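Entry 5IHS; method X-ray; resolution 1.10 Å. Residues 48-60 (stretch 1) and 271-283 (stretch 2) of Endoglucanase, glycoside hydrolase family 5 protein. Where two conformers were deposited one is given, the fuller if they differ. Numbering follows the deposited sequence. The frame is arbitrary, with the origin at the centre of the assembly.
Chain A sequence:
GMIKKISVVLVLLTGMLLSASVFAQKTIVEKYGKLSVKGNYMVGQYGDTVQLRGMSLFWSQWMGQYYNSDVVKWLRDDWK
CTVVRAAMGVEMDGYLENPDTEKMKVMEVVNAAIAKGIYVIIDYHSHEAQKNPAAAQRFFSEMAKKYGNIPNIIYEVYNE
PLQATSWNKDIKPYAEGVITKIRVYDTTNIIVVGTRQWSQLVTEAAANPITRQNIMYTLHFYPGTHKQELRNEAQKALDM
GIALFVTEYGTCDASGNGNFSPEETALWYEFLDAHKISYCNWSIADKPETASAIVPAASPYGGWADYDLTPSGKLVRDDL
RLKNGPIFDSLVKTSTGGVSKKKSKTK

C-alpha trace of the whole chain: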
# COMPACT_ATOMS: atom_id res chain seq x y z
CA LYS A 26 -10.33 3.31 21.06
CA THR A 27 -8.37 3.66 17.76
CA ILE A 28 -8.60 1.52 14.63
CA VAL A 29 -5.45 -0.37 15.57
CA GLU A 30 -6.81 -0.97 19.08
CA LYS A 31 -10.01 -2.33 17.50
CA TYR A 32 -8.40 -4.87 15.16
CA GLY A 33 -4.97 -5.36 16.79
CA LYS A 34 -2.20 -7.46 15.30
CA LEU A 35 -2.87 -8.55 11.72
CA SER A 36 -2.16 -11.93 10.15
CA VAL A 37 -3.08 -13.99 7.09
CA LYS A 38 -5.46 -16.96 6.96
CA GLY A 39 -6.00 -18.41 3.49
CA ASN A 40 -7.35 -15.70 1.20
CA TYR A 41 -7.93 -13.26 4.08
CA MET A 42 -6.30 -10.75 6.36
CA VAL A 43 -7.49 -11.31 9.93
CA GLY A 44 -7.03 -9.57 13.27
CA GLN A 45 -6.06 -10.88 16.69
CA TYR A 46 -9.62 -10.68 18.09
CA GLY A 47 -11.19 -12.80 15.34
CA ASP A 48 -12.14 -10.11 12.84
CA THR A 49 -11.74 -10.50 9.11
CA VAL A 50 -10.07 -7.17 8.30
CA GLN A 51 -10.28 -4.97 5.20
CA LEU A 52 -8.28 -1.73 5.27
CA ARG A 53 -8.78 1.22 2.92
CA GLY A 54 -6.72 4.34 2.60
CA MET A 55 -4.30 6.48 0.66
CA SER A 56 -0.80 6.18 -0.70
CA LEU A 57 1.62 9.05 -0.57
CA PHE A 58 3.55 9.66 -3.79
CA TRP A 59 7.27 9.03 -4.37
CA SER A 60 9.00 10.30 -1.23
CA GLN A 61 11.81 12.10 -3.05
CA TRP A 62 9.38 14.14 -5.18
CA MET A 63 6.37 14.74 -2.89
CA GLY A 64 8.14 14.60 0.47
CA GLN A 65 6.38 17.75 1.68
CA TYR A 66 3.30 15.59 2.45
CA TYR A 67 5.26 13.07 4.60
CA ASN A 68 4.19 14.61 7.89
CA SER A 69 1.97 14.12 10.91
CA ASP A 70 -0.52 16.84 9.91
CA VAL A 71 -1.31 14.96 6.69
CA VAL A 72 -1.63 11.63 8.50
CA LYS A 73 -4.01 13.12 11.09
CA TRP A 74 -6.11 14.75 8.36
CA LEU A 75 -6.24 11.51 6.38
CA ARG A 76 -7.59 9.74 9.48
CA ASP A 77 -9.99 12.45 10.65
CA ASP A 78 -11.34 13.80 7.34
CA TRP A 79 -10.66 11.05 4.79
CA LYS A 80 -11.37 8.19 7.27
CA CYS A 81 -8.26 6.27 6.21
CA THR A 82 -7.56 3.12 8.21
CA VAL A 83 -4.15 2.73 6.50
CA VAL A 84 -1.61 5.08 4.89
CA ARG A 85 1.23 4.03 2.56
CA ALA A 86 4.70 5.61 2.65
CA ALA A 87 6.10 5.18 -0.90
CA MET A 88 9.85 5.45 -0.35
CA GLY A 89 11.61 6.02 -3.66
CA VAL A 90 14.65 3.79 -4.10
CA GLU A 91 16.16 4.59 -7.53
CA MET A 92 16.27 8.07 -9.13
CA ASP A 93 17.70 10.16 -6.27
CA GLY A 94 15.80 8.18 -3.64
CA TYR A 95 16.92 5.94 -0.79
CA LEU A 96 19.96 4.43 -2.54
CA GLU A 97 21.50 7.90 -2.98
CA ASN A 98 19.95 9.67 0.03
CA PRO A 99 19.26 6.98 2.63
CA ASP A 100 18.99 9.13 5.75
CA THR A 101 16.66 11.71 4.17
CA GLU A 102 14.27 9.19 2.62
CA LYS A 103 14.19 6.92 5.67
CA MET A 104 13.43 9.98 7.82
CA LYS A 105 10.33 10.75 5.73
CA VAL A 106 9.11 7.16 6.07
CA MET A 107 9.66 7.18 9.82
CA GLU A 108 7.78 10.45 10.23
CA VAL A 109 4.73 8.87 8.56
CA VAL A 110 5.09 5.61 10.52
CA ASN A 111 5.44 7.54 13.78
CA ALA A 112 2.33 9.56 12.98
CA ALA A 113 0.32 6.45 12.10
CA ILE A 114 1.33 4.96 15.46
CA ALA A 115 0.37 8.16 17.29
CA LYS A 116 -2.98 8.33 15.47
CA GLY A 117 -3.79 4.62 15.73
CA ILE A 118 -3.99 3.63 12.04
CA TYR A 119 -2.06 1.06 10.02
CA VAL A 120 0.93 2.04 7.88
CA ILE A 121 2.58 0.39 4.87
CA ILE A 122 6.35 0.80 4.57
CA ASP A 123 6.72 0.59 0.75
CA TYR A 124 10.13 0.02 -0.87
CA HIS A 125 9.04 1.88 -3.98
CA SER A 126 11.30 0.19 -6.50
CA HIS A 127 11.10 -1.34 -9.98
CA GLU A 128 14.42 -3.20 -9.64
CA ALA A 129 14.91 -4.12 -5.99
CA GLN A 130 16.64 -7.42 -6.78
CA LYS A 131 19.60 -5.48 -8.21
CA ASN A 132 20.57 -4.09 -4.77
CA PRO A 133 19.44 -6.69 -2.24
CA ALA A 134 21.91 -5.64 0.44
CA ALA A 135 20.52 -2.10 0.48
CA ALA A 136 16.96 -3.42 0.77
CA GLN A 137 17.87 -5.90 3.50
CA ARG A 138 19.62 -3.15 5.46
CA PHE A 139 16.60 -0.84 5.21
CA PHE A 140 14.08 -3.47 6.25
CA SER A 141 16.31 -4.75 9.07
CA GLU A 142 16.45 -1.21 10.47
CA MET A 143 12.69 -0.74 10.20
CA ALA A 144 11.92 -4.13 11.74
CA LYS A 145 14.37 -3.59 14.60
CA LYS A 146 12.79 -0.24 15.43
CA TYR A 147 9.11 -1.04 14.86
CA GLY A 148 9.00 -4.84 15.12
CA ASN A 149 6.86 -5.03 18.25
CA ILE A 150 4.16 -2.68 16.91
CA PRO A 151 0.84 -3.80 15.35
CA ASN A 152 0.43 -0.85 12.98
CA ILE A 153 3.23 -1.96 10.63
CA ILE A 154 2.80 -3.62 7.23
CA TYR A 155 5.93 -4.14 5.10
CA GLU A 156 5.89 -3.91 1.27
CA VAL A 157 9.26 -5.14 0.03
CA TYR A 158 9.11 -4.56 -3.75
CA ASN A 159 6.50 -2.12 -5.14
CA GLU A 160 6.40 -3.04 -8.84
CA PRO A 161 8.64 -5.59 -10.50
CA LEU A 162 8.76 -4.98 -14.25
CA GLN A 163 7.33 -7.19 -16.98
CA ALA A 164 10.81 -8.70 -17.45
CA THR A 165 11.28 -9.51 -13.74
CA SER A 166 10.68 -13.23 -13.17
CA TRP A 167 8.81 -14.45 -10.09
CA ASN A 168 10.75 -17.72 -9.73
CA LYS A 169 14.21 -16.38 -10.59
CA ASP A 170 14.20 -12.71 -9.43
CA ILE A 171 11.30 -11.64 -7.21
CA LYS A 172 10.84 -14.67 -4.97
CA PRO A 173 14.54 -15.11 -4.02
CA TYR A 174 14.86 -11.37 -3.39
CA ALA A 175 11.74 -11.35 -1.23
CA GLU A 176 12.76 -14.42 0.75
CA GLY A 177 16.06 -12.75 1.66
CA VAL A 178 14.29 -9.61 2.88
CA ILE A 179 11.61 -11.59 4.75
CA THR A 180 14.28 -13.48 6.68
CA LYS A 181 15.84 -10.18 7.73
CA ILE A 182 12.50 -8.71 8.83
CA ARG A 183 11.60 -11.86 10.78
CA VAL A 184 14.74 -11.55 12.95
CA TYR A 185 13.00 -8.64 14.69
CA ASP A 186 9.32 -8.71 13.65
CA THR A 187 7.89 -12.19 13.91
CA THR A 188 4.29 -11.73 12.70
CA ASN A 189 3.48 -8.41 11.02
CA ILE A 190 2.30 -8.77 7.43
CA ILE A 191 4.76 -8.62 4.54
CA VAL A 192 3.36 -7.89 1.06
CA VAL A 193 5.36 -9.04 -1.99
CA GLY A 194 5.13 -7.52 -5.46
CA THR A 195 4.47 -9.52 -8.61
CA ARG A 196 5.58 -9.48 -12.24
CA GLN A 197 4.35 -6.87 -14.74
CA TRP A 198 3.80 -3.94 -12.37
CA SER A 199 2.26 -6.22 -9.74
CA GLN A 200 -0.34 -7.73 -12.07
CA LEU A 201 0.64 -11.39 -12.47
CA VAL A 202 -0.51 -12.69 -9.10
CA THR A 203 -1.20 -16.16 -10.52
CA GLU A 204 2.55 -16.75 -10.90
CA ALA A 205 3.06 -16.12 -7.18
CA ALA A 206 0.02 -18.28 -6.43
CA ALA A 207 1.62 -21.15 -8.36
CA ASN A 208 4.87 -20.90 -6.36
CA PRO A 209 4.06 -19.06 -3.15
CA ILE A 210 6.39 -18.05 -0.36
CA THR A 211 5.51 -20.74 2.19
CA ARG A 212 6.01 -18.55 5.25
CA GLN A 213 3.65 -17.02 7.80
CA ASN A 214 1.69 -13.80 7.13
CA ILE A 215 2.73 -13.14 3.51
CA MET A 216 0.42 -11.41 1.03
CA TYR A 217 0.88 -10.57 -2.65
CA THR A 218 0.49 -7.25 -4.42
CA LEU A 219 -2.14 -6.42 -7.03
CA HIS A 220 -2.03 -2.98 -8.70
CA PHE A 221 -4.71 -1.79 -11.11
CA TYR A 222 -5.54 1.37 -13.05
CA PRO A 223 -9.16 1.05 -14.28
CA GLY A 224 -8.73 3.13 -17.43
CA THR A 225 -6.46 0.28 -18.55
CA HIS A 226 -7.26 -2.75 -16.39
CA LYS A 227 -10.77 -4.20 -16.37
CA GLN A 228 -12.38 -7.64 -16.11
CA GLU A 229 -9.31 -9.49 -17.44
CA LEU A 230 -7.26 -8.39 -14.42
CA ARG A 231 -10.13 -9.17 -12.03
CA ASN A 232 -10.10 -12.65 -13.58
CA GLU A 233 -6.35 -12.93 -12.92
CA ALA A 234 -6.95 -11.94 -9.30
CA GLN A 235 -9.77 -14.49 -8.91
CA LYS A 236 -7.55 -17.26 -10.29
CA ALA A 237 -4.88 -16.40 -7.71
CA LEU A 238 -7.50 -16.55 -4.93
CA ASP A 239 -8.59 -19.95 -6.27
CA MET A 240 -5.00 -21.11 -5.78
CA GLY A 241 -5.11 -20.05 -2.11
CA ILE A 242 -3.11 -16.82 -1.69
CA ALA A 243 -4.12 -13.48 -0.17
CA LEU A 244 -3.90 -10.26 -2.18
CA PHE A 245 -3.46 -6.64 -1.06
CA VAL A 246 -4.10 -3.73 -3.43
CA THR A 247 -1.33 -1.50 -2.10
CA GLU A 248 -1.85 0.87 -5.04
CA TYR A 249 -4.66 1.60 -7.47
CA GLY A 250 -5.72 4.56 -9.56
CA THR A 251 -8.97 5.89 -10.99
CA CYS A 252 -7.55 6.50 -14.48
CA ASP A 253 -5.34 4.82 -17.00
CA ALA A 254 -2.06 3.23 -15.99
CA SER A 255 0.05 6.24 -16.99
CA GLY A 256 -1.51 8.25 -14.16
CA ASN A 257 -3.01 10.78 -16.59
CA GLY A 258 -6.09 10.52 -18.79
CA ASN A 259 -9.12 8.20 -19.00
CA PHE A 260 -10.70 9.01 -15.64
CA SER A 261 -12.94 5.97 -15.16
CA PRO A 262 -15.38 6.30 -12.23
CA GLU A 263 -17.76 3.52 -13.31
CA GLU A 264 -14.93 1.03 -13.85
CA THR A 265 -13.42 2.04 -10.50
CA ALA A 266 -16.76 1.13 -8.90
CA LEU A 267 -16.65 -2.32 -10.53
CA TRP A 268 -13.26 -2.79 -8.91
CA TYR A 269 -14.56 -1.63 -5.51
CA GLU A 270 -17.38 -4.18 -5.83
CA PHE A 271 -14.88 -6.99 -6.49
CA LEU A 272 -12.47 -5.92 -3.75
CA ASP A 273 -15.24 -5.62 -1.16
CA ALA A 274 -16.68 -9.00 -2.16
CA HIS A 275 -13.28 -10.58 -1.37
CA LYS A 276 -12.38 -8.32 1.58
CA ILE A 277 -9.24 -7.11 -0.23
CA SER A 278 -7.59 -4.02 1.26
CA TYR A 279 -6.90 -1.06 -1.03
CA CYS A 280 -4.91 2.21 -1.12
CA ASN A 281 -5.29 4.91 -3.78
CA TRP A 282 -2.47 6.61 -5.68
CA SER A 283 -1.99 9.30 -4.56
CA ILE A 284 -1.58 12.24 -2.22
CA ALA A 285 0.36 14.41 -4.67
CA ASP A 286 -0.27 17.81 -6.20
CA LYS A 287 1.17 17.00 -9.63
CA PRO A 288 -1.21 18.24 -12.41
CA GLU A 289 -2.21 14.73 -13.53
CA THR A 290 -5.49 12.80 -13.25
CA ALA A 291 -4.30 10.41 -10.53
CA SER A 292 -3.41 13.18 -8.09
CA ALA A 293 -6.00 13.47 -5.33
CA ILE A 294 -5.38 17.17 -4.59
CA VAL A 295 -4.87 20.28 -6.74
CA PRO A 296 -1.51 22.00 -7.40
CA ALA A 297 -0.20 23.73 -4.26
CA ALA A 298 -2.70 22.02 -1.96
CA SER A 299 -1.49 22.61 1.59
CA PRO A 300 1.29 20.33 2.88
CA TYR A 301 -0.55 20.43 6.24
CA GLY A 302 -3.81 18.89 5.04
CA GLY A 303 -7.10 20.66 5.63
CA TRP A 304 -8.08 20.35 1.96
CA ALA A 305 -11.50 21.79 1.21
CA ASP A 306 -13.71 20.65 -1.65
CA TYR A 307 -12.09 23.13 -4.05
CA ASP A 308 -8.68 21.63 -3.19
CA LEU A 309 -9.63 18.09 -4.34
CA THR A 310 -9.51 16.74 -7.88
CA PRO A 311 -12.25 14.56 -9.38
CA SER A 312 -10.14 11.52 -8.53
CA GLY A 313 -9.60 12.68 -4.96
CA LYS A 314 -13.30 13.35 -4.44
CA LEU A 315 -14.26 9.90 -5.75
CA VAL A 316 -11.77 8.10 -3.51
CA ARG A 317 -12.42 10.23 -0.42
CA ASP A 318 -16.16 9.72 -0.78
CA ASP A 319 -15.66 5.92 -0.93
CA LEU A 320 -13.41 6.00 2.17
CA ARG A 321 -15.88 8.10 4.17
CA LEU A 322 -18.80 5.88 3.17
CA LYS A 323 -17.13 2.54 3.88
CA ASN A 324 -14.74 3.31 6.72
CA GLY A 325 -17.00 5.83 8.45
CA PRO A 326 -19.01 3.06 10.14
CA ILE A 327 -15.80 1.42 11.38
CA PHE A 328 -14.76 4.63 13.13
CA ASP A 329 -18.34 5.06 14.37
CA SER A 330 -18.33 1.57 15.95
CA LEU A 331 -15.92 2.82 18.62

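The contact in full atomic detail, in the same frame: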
# COMPACT_ATOMS: atom_id res chain seq x y z
N ASP A 48 -11.54 -10.83 13.95
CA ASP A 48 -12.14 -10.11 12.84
C ASP A 48 -11.49 -10.52 11.53
O ASP A 48 -10.28 -10.76 11.48
CB ASP A 48 -11.91 -8.61 13.01
CG ASP A 48 -12.53 -8.05 14.26
OD1 ASP A 48 -13.76 -7.87 14.28
OD2 ASP A 48 -11.79 -7.78 15.23
N THR A 49 -12.29 -10.55 10.47
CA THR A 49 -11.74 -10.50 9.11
C THR A 49 -11.61 -9.02 8.75
O THR A 49 -12.59 -8.27 8.84
CB THR A 49 -12.62 -11.26 8.12
OG1 THR A 49 -12.75 -12.62 8.55
CG2 THR A 49 -11.99 -11.24 6.72
N VAL A 50 -10.41 -8.59 8.40
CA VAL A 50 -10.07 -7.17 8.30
C VAL A 50 -9.91 -6.77 6.84
O VAL A 50 -9.24 -7.46 6.06
CB VAL A 50 -8.79 -6.86 9.09
CG1 VAL A 50 -8.42 -5.40 8.96
CG2 VAL A 50 -8.96 -7.21 10.56
N GLN A 51 -10.49 -5.62 6.49
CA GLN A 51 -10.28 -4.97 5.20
C GLN A 51 -9.96 -3.51 5.47
O GLN A 51 -10.78 -2.78 6.03
CB GLN A 51 -11.52 -5.08 4.32
CG GLN A 51 -11.28 -4.55 2.92
CD GLN A 51 -12.53 -4.54 2.08
OE1 GLN A 51 -13.61 -4.89 2.54
NE2 GLN A 51 -12.39 -4.11 0.84
N LEU A 52 -8.75 -3.09 5.10
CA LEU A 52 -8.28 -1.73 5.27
C LEU A 52 -8.50 -0.95 3.97
O LEU A 52 -8.48 -1.52 2.88
CB LEU A 52 -6.79 -1.73 5.61
CG LEU A 52 -6.42 -2.52 6.88
CD1 LEU A 52 -4.92 -2.51 7.10
CD2 LEU A 52 -7.15 -2.00 8.12
N ARG A 53 -8.70 0.36 4.09
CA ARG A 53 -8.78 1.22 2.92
C ARG A 53 -8.15 2.55 3.27
O ARG A 53 -8.36 3.07 4.37
CB ARG A 53 -10.23 1.50 2.49
CG ARG A 53 -11.13 0.31 2.29
CD ARG A 53 -12.56 0.82 2.05
NE ARG A 53 -13.48 -0.26 1.81
CZ ARG A 53 -14.07 -0.97 2.76
NH1 ARG A 53 -13.88 -0.68 4.04
NH2 ARG A 53 -14.87 -1.97 2.42
N GLY A 54 -7.36 3.08 2.34
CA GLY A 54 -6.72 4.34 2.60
C GLY A 54 -6.05 4.93 1.39
O GLY A 54 -6.48 4.73 0.25
N MET A 55 -4.99 5.70 1.67
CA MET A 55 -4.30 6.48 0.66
C MET A 55 -2.81 6.16 0.66
O MET A 55 -2.20 5.96 1.72
CB MET A 55 -4.44 7.98 0.91
CG MET A 55 -5.85 8.51 0.72
SD MET A 55 -6.53 8.22 -0.92
CE MET A 55 -5.50 9.29 -1.94
N SER A 56 -2.24 6.17 -0.53
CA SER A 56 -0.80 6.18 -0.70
C SER A 56 -0.30 7.61 -0.87
O SER A 56 -0.86 8.39 -1.65
CB SER A 56 -0.38 5.36 -1.92
OG SER A 56 1.03 5.17 -1.98
N LEU A 57 0.79 7.91 -0.20
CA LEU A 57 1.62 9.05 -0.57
C LEU A 57 2.33 8.72 -1.89
O LEU A 57 2.44 7.57 -2.31
CB LEU A 57 2.59 9.37 0.56
CG LEU A 57 1.90 9.67 1.91
CD1 LEU A 57 2.90 9.78 3.03
CD2 LEU A 57 1.02 10.90 1.85
N PHE A 58 2.81 9.76 -2.54
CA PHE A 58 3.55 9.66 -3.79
C PHE A 58 5.03 9.49 -3.47
O PHE A 58 5.46 9.70 -2.33
CB PHE A 58 3.27 10.96 -4.56
CG PHE A 58 3.79 11.05 -5.99
CD1 PHE A 58 2.97 10.70 -7.07
CD2 PHE A 58 5.01 11.66 -6.28
CE1 PHE A 58 3.41 10.88 -8.38
CE2 PHE A 58 5.43 11.84 -7.59
CZ PHE A 58 4.63 11.46 -8.63
N TRP A 59 5.82 9.13 -4.48
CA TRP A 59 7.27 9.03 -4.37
C TRP A 59 7.86 10.00 -3.35
O TRP A 59 7.75 11.22 -3.52
CB TRP A 59 7.90 9.35 -5.72
CG TRP A 59 7.60 8.42 -6.84
CD1 TRP A 59 6.52 8.44 -7.68
CD2 TRP A 59 8.45 7.37 -7.29
NE1 TRP A 59 6.65 7.44 -8.62
CE2 TRP A 59 7.82 6.76 -8.39
CE3 TRP A 59 9.68 6.87 -6.85
CZ2 TRP A 59 8.40 5.69 -9.08
CZ3 TRP A 59 10.25 5.82 -7.53
CH2 TRP A 59 9.62 5.24 -8.63
N SER A 60 8.54 9.48 -2.34
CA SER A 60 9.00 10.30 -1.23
C SER A 60 9.99 11.37 -1.65
O SER A 60 10.05 12.43 -1.02
CB SER A 60 9.62 9.41 -0.16
OG SER A 60 10.70 8.64 -0.65
N PHE A 271 -15.69 -5.76 -6.56
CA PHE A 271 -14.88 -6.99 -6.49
C PHE A 271 -14.04 -7.03 -5.22
O PHE A 271 -13.99 -8.06 -4.53
CB PHE A 271 -14.00 -7.05 -7.73
CG PHE A 271 -13.01 -8.18 -7.74
CD1 PHE A 271 -13.41 -9.46 -8.08
CD2 PHE A 271 -11.68 -7.96 -7.42
CE1 PHE A 271 -12.49 -10.50 -8.09
CE2 PHE A 271 -10.77 -9.00 -7.42
CZ PHE A 271 -11.18 -10.27 -7.76
N LEU A 272 -13.35 -5.93 -4.91
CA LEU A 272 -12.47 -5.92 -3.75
C LEU A 272 -13.26 -6.11 -2.47
O LEU A 272 -12.85 -6.87 -1.58
CB LEU A 272 -11.66 -4.63 -3.71
CG LEU A 272 -10.77 -4.39 -4.94
CD1 LEU A 272 -10.19 -2.99 -4.91
CD2 LEU A 272 -9.66 -5.44 -5.04
N ASP A 273 -14.42 -5.45 -2.35
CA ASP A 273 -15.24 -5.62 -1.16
C ASP A 273 -15.78 -7.04 -1.06
O ASP A 273 -15.87 -7.59 0.05
CB ASP A 273 -16.38 -4.61 -1.17
CG ASP A 273 -15.93 -3.18 -0.86
OD1 ASP A 273 -14.81 -2.97 -0.34
OD2 ASP A 273 -16.75 -2.27 -1.11
N ALA A 274 -16.15 -7.64 -2.19
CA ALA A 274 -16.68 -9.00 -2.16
C ALA A 274 -15.66 -9.98 -1.59
O ALA A 274 -16.05 -10.98 -0.97
CB ALA A 274 -17.09 -9.43 -3.57
N HIS A 275 -14.37 -9.71 -1.79
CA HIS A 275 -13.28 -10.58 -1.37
C HIS A 275 -12.52 -10.02 -0.17
O HIS A 275 -11.50 -10.59 0.23
CB HIS A 275 -12.34 -10.84 -2.54
CG HIS A 275 -13.00 -11.60 -3.63
ND1 HIS A 275 -13.16 -12.97 -3.58
CD2 HIS A 275 -13.65 -11.19 -4.75
CE1 HIS A 275 -13.83 -13.37 -4.65
NE2 HIS A 275 -14.13 -12.31 -5.37
N LYS A 276 -13.01 -8.93 0.42
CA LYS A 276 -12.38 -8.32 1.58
C LYS A 276 -10.90 -8.02 1.34
O LYS A 276 -10.05 -8.22 2.22
CB LYS A 276 -12.60 -9.16 2.84
CG LYS A 276 -14.07 -9.42 3.12
CD LYS A 276 -14.27 -10.33 4.30
CE LYS A 276 -15.75 -10.60 4.59
NZ LYS A 276 -16.65 -10.65 3.41
N ILE A 277 -10.60 -7.48 0.16
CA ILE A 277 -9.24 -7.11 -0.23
C ILE A 277 -9.00 -5.64 0.11
O ILE A 277 -9.77 -4.76 -0.29
CB ILE A 277 -9.00 -7.37 -1.73
CG1 ILE A 277 -9.15 -8.87 -2.03
CG2 ILE A 277 -7.62 -6.86 -2.14
CD1 ILE A 277 -9.13 -9.22 -3.52
N SER A 278 -7.93 -5.38 0.87
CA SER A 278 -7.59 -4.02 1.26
C SER A 278 -7.07 -3.23 0.06
O SER A 278 -6.48 -3.78 -0.87
CB SER A 278 -6.52 -4.06 2.34
OG SER A 278 -6.98 -4.64 3.55
N TYR A 279 -7.27 -1.90 0.11
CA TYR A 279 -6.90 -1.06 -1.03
C TYR A 279 -6.46 0.34 -0.63
O TYR A 279 -7.00 0.95 0.29
CB TYR A 279 -8.01 -1.04 -2.08
CG TYR A 279 -9.42 -0.61 -1.70
CD1 TYR A 279 -9.77 0.73 -1.60
CD2 TYR A 279 -10.44 -1.55 -1.59
CE1 TYR A 279 -11.07 1.13 -1.37
CE2 TYR A 279 -11.76 -1.16 -1.37
CZ TYR A 279 -12.07 0.18 -1.27
OH TYR A 279 -13.39 0.54 -1.06
N CYS A 280 -5.42 0.85 -1.32
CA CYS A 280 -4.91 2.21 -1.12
C CYS A 280 -4.79 2.91 -2.46
O CYS A 280 -4.21 2.36 -3.40
CB CYS A 280 -3.51 2.23 -0.49
SG CYS A 280 -3.42 1.64 1.18
N ASN A 281 -5.28 4.15 -2.54
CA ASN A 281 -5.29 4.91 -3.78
C ASN A 281 -4.02 5.73 -3.98
O ASN A 281 -3.50 6.35 -3.04
CB ASN A 281 -6.49 5.86 -3.80
CG ASN A 281 -6.50 6.77 -5.01
OD1 ASN A 281 -6.32 7.99 -4.89
ND2 ASN A 281 -6.75 6.20 -6.18
N TRP A 282 -3.56 5.76 -5.23
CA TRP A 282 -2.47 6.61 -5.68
C TRP A 282 -3.06 7.87 -6.30
O TRP A 282 -3.76 7.77 -7.32
CB TRP A 282 -1.68 5.85 -6.74
CG TRP A 282 -0.43 6.51 -7.24
CD1 TRP A 282 -0.31 7.27 -8.36
CD2 TRP A 282 0.87 6.43 -6.66
NE1 TRP A 282 0.99 7.68 -8.51
CE2 TRP A 282 1.74 7.17 -7.48
CE3 TRP A 282 1.39 5.81 -5.51
CZ2 TRP A 282 3.10 7.30 -7.21
CZ3 TRP A 282 2.74 5.94 -5.24
CH2 TRP A 282 3.59 6.66 -6.10
N SER A 283 -2.81 9.06 -5.74
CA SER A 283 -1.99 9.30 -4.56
C SER A 283 -2.25 10.69 -4.00
O SER A 283 -2.82 11.56 -4.66
CB SER A 283 -0.49 9.23 -4.88
OG SER A 283 -0.05 10.39 -5.58
O HOH W 1 -7.87 -7.20 3.62
O HOH W 2 -9.45 -10.01 4.52
O HOH W 3 -16.19 -5.71 2.38

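The backbone contact is a parallel strand pairing between segments more than 200 residues apart in sequence. Arg53 pairs with Tyr279, Gly54 with Cys280 and Met55 with Asn281, at CA-CA separations of 4.7 to 4.9 Å. Four hydrogen bonds alternate in direction along the ladder: Tyr279 N donates to Leu52 O (3.0 Å), Gly54 N to Tyr279 O (3.0 Å), Asn281 N to Gly54 O (3.1 Å) and Ser56 N to Asn281 O (2.8 Å). Their N-H...O angles, 154° to 165°, are close to linear. The parallel signature is that Tyr279 bonds to Leu52 and Gly54, the neighbours of Arg53, and Asn281 to Gly54 and Ser56, the neighbours of Met55. CA-H...O contacts supplement the ladder, with Arg53 CA 3.2 Å from Tyr279 O and Cys280 CA 3.3 Å from Gly54 O, both at 150°.

At the start of the ladder, the N of Leu52 meets a side-chain acceptor: it donates to Ser278 OG at 2.8 Å and 165°.

Polar side chains extend the contact to the end of the helix. Arg53 NH2 lies 2.9 Å from Asp273 OD1, a salt bridge with a hydrogen-bond angle of 160°, and Arg53 NE donates to Tyr279 OH at 3.0 Å with a more bent 134°. Both acceptors sit near the guanidinium plane, at its edge, where the N-H groups point. Gln51 NE2 donates to Asp273 OD1 and to Ile277 O, each at 2.9 Å, so one carboxylate oxygen receives both Gln51 and Arg53. The 3.2 Å approach of Gln51 OE1 to Arg53 NH2 has too poor an angle to count as a hydrogen bond.

Water adds indirect links. One molecule donates to Gln51 OE1 (2.7 Å) and Asp273 O (3.0 Å); another lies 2.8 Å from both Val50 O and Lys276 O and 2.7 Å from Ser278 OG.

Aromatic packing occurs at two places. Arg53 CG stands 3.8 Å from the Tyr279 ring centroid, only 18° off the normal, a CH-pi contact over the face; the same arginine thus uses its aliphatic stem and its charged end. Farther along, Trp282 directs its edge toward the face of Trp59 in an offset arrangement, with planes at 84° and Trp282 CZ2 3.6 Å from Trp59 CD1. Phe58 CD1 reaches the same CZ2 of Trp282 at 3.4 Å, but the 35° interplanar angle makes that pair oblique.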